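Local coordinates for endoglucanase A (PDB 6Q1I), which hydrolyses internal beta-1,4-glucosidic linkages in barley beta-glucan, lichenan and carboxymethylcellulose, and also degrades xylan, through its family 5 glycoside hydrolase domain, at residues N29-K34 with I74-G79; P279-Q284 with G311-W316. All coordinates share one frame; numbering follows the deposited sequence.

Contact 1 of 2, residues N29-K34 with I74-G79; sequences NTLDAK and IPTTWG
T77 grips the type I turn T30-A33 with two hydrogen bonds to successive carbonyls. Its backbone N donates to L31 O at 3.0 Å, nearly straight at the hydrogen (171°). Its hydroxyl gives its proton to D32 O, OG1 lying 2.7 Å from that oxygen; OG1 stands anti to the carbonyl carbon (chi1 -65°), which sets it beside T77 N, and the two donors reach the neighbouring carbonyls of the turn. OG1 also receives the backbone N-H of H116.

The D32 carboxylate serves its own segment. Chi1 of 49° wedges CG between the backbone N and the carbonyl carbon, bringing the carboxylate back to the backbone N-H groups of N29 and T30. N29 N reaches the syn lone pair of OD2, while T30 N meets OD1 at 2.7 Å from well above the carboxylate plane. Across the contact the same carboxylate lies alongside the P75 ring, OD1 being 3.5 Å from P75 CG. L31 runs side by side with I74, and its CD1 touches I74 CG2 at 3.8 Å. A water bridges the segments, accepting from L31 N and placed to donate to P75 O, though other acceptors compete for its protons.

P75 lies about 6 Å, side chain to side chain, from Q284, the changed residue at the nucleophile position inferred by similarity, which places this seam beside the catalytic centre. The two segments belong to loops that follow the adjacent barrel strands 23-27 and 71-74. W92 of helix 90-105 packs against L31 and T76, and W317 of strand 314-318 against D32 and P75.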
loop_
_atom_site.group_PDB
_atom_site.type_symbol
_atom_site.label_atom_id
_atom_site.label_comp_id
_atom_site.label_asym_id
_atom_site.label_seq_id
_atom_site.Cartn_x
_atom_site.Cartn_y
_atom_site.Cartn_z
ATOM N N ASN A 29 0.337 10.522 0.412
ATOM C CA ASN A 29 -0.316 11.837 0.456
ATOM C C ASN A 29 -0.095 12.623 -0.836
ATOM O O ASN A 29 0.106 13.840 -0.812
ATOM C CB ASN A 29 0.113 12.657 1.679
ATOM C CG ASN A 29 -0.561 12.206 2.968
ATOM O OD1 ASN A 29 -1.132 11.120 3.053
ATOM N ND2 ASN A 29 -0.469 13.045 4.000
ATOM N N THR A 30 -0.176 11.927 -1.974
ATOM C CA THR A 30 0.122 12.473 -3.296
ATOM C C THR A 30 -1.026 12.151 -4.249
ATOM O O THR A 30 -2.049 12.836 -4.196
ATOM C CB THR A 30 1.503 11.971 -3.730
ATOM O OG1 THR A 30 2.440 12.285 -2.689
ATOM C CG2 THR A 30 1.983 12.645 -4.992
ATOM N N LEU A 31 -0.914 11.129 -5.105
ATOM C CA LEU A 31 -2.039 10.775 -5.974
ATOM C C LEU A 31 -3.188 10.147 -5.195
ATOM O O LEU A 31 -4.273 9.950 -5.763
ATOM C CB LEU A 31 -1.589 9.864 -7.113
ATOM C CG LEU A 31 -0.459 10.464 -7.959
ATOM C CD1 LEU A 31 -0.014 9.472 -9.007
ATOM C CD2 LEU A 31 -0.853 11.779 -8.606
ATOM N N ASP A 32 -2.963 9.858 -3.913
ATOM C CA ASP A 32 -3.969 9.364 -2.990
ATOM C C ASP A 32 -4.660 10.467 -2.210
ATOM O O ASP A 32 -5.689 10.200 -1.579
ATOM C CB ASP A 32 -3.336 8.394 -1.976
ATOM C CG ASP A 32 -2.066 8.936 -1.330
ATOM O OD1 ASP A 32 -1.170 9.404 -2.054
ATOM O OD2 ASP A 32 -1.948 8.847 -0.090
ATOM N N ALA A 33 -4.116 11.682 -2.208
ATOM C CA ALA A 33 -4.742 12.769 -1.463
ATOM C C ALA A 33 -6.193 12.916 -1.900
ATOM O O ALA A 33 -6.484 13.072 -3.091
ATOM C CB ALA A 33 -3.970 14.073 -1.685
ATOM N N LYS A 34 -7.107 12.847 -0.937
ATOM C CA LYS A 34 -8.536 12.797 -1.234
ATOM C C LYS A 34 -9.079 14.215 -1.139
ATOM O O LYS A 34 -9.330 14.726 -0.043
ATOM C CB LYS A 34 -9.260 11.859 -0.281
ATOM C CG LYS A 34 -10.713 11.636 -0.653
ATOM C CD LYS A 34 -11.438 10.760 0.358
ATOM C CE LYS A 34 -12.849 10.434 -0.100
ATOM N NZ LYS A 34 -12.879 9.666 -1.366
ATOM N N ILE A 74 2.418 3.368 -5.416
ATOM C CA ILE A 74 1.805 4.625 -5.843
ATOM C C ILE A 74 0.351 4.577 -5.385
ATOM O O ILE A 74 -0.543 4.195 -6.159
ATOM C CB ILE A 74 1.928 4.829 -7.362
ATOM C CG1 ILE A 74 3.398 4.754 -7.791
ATOM C CG2 ILE A 74 1.305 6.168 -7.784
ATOM C CD1 ILE A 74 3.605 4.816 -9.292
ATOM N N PRO A 75 0.061 4.938 -4.142
ATOM C CA PRO A 75 -1.336 4.940 -3.692
ATOM C C PRO A 75 -2.099 5.996 -4.481
ATOM O O PRO A 75 -1.625 7.121 -4.650
ATOM C CB PRO A 75 -1.223 5.265 -2.201
ATOM C CG PRO A 75 0.048 6.071 -2.091
ATOM C CD PRO A 75 0.978 5.453 -3.108
ATOM N N THR A 76 -3.257 5.614 -5.014
ATOM C CA THR A 76 -3.991 6.467 -5.944
ATOM C C THR A 76 -5.468 6.438 -5.596
ATOM O O THR A 76 -6.066 5.360 -5.503
ATOM C CB THR A 76 -3.772 6.005 -7.391
ATOM O OG1 THR A 76 -2.371 6.002 -7.686
ATOM C CG2 THR A 76 -4.462 6.934 -8.370
ATOM N N THR A 77 -6.052 7.619 -5.384
ATOM C CA THR A 77 -7.480 7.764 -5.096
ATOM C C THR A 77 -8.184 8.196 -6.375
ATOM O O THR A 77 -7.815 9.212 -6.979
ATOM C CB THR A 77 -7.701 8.747 -3.947
ATOM O OG1 THR A 77 -7.116 8.187 -2.761
ATOM C CG2 THR A 77 -9.192 9.022 -3.719
ATOM N N TRP A 78 -9.162 7.398 -6.817
ATOM C CA TRP A 78 -9.733 7.531 -8.152
ATOM C C TRP A 78 -11.142 8.107 -8.185
ATOM O O TRP A 78 -11.535 8.675 -9.209
ATOM C CB TRP A 78 -9.776 6.168 -8.859
ATOM C CG TRP A 78 -8.467 5.464 -9.013
ATOM C CD1 TRP A 78 -7.891 4.635 -8.102
ATOM C CD2 TRP A 78 -7.582 5.486 -10.145
ATOM N NE1 TRP A 78 -6.711 4.145 -8.586
ATOM C CE2 TRP A 78 -6.487 4.662 -9.833
ATOM C CE3 TRP A 78 -7.598 6.137 -11.379
ATOM C CZ2 TRP A 78 -5.429 4.459 -10.714
ATOM C CZ3 TRP A 78 -6.551 5.927 -12.251
ATOM C CH2 TRP A 78 -5.481 5.105 -11.917
ATOM N N GLY A 79 -11.924 7.950 -7.116
ATOM C CA GLY A 79 -13.352 8.220 -7.211
ATOM C C GLY A 79 -13.688 9.640 -7.638
ATOM O O GLY A 79 -14.653 9.861 -8.374
HETATM O O HOH W 1 0.688 8.686 -4.835
HETATM O O HOH W 2 -7.033 11.760 -6.215
#

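Contact 2 of 2, residues P279-Q284 with G311-W316; sequences PVVIGQ and GIPCVW. Unlike the reference sequence in segment 279-284: Q284 (reference Glu).
I282 and C314 pair across two parallel strands, their CB atoms 4.1 Å apart on one face of the sheet. The strand segments run 4.7 Å apart with directions differing by 5°, and I282 supplies both direct backbone hydrogen bonds. Its N donates to P313 O at 2.9 Å, and its O accepts from V315 N, nearly along the C=O axis (174°). C314 CA adds a CA-H...O contact to I282 O.

Followed outward, the I282 side chain starts with CB, which also lies 3.7 Å from P313 O. CG1 stands anti to the carbonyl carbon (chi1 -63°), which turns it back toward the start of the strand, where it meets I312 CG2. At the tip, CD1 touches that same methyl at 3.7 Å, so one branch of I312 receives two successive atoms of I282. The other branch of I312 sends CG1 to V280 CG1. V281 crosses the ring of P313 at about a right angle, CG2 resting 3.9 Å from P313 CG. At the start of the pair, where G311 closes the preceding helix in a Schellman motif, a water accepts from V280 N and donates to G311 O.

Q284 replaces the glutamate predicted by similarity to be the nucleophile; its OE1 is hydrogen-bonded to R73 and its side chain lies about 4 Å from that of Q160. The strands bracket helix 293-309 in a beta-alpha-beta unit, with Y303 on I282, A307 on I312 and V304 on C314. V18 of helix 14-20 touches V281 and P313, while strand 229-234 flanks strand 280-285.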
loop_
_atom_site.group_PDB
_atom_site.type_symbol
_atom_site.label_atom_id
_atom_site.label_comp_id
_atom_site.label_asym_id
_atom_site.label_seq_id
_atom_site.Cartn_x
_atom_site.Cartn_y
_atom_site.Cartn_z
ATOM N N PRO A 279 1.423 -15.707 -1.372
ATOM C CA PRO A 279 2.389 -14.845 -0.684
ATOM C C PRO A 279 1.693 -13.648 -0.060
ATOM O O PRO A 279 0.507 -13.396 -0.282
ATOM C CB PRO A 279 3.342 -14.412 -1.797
ATOM C CG PRO A 279 2.577 -14.599 -3.066
ATOM C CD PRO A 279 1.439 -15.536 -2.831
ATOM N N VAL A 280 2.463 -12.890 0.724
ATOM C CA VAL A 280 1.980 -11.697 1.409
ATOM C C VAL A 280 2.981 -10.562 1.228
ATOM O O VAL A 280 4.198 -10.773 1.271
ATOM C CB VAL A 280 1.667 -11.976 2.901
ATOM C CG1 VAL A 280 2.884 -12.527 3.643
ATOM C CG2 VAL A 280 1.119 -10.735 3.589
ATOM N N VAL A 281 2.460 -9.356 1.022
ATOM C CA VAL A 281 3.244 -8.129 0.984
ATOM C C VAL A 281 2.719 -7.211 2.077
ATOM O O VAL A 281 1.506 -6.998 2.188
ATOM C CB VAL A 281 3.139 -7.438 -0.388
ATOM C CG1 VAL A 281 3.638 -5.992 -0.327
ATOM C CG2 VAL A 281 3.878 -8.233 -1.461
ATOM N N ILE A 282 3.629 -6.656 2.872
ATOM C CA ILE A 282 3.297 -5.617 3.842
ATOM C C ILE A 282 3.396 -4.291 3.088
ATOM O O ILE A 282 4.481 -3.724 2.921
ATOM C CB ILE A 282 4.213 -5.665 5.066
ATOM C CG1 ILE A 282 4.038 -6.992 5.808
ATOM C CG2 ILE A 282 3.913 -4.504 6.000
ATOM C CD1 ILE A 282 5.081 -7.261 6.870
ATOM N N GLY A 283 2.253 -3.797 2.600
ATOM C CA GLY A 283 2.260 -2.645 1.720
ATOM C C GLY A 283 2.413 -1.309 2.404
ATOM O O GLY A 283 2.647 -0.305 1.719
ATOM N N GLN A 284 2.281 -1.276 3.731
ATOM C CA GLN A 284 2.555 -0.087 4.535
ATOM C C GLN A 284 3.109 -0.522 5.882
ATOM O O GLN A 284 2.531 -1.395 6.538
ATOM C CB GLN A 284 1.299 0.760 4.794
ATOM C CG GLN A 284 0.625 1.317 3.547
ATOM C CD GLN A 284 -0.590 2.202 3.801
ATOM O OE1 GLN A 284 -1.363 2.477 2.893
ATOM N NE2 GLN A 284 -0.737 2.665 5.011
ATOM N N GLY A 311 10.753 -13.833 3.274
ATOM C CA GLY A 311 10.260 -13.618 1.925
ATOM C C GLY A 311 9.106 -12.647 1.828
ATOM O O GLY A 311 8.318 -12.738 0.878
ATOM N N ILE A 312 8.974 -11.734 2.790
ATOM C CA ILE A 312 7.890 -10.762 2.845
ATOM C C ILE A 312 8.448 -9.390 2.470
ATOM O O ILE A 312 9.215 -8.802 3.248
ATOM C CB ILE A 312 7.239 -10.710 4.236
ATOM C CG1 ILE A 312 6.737 -12.093 4.658
ATOM C CG2 ILE A 312 6.107 -9.674 4.239
ATOM C CD1 ILE A 312 6.218 -12.151 6.082
ATOM N N PRO A 313 8.070 -8.825 1.326
ATOM C CA PRO A 313 8.393 -7.419 1.047
ATOM C C PRO A 313 7.667 -6.488 2.011
ATOM O O PRO A 313 6.537 -6.756 2.428
ATOM C CB PRO A 313 7.882 -7.217 -0.386
ATOM C CG PRO A 313 7.730 -8.580 -0.958
ATOM C CD PRO A 313 7.404 -9.478 0.188
ATOM N N CYS A 314 8.317 -5.366 2.342
ATOM C CA CYS A 314 7.708 -4.373 3.213
ATOM C C CYS A 314 7.989 -2.992 2.651
ATOM O O CYS A 314 9.097 -2.690 2.205
ATOM C CB CYS A 314 8.178 -4.532 4.661
ATOM S SG CYS A 314 9.956 -4.687 4.842
ATOM N N VAL A 315 6.950 -2.159 2.667
ATOM C CA VAL A 315 6.926 -0.887 1.943
ATOM C C VAL A 315 6.664 0.243 2.944
ATOM O O VAL A 315 5.573 0.339 3.527
ATOM C CB VAL A 315 5.865 -0.921 0.834
ATOM C CG1 VAL A 315 5.997 0.283 -0.064
ATOM C CG2 VAL A 315 5.962 -2.214 0.001
ATOM N N TRP A 316 7.665 1.105 3.143
ATOM C CA TRP A 316 7.546 2.201 4.100
ATOM C C TRP A 316 6.544 3.243 3.599
ATOM O O TRP A 316 6.552 3.605 2.423
ATOM C CB TRP A 316 8.918 2.857 4.290
ATOM C CG TRP A 316 8.924 3.956 5.325
ATOM C CD1 TRP A 316 8.507 5.248 5.152
ATOM C CD2 TRP A 316 9.349 3.854 6.694
ATOM N NE1 TRP A 316 8.644 5.957 6.327
ATOM C CE2 TRP A 316 9.165 5.128 7.285
ATOM C CE3 TRP A 316 9.890 2.822 7.472
ATOM C CZ2 TRP A 316 9.497 5.391 8.617
ATOM C CZ3 TRP A 316 10.231 3.090 8.786
ATOM C CH2 TRP A 316 10.026 4.362 9.347
HETATM O O HOH W 3 5.474 -13.295 0.972
#

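In the fold
Both contacts are buried and belong to one eight-stranded TIM barrel, yet they join different parts of it. Contact 2 lies in the wall itself, pairing neighbouring strands 280-285 and 314-318, whereas contact 1 joins the loops that follow strands 23-27 and 71-74. The chemistry follows the place: in contact 2 regular backbone bonds are flanked by aliphatic packing, whereas in contact 1 a hydroxyl and a carboxylate order irregular backbone. Their centres are 20 Å apart and their nearest atoms about 6 Å, without touching. They approach at the catalytic end, where contact 2 carries Q284 and strand 314-318 contributes W317 against contact 1.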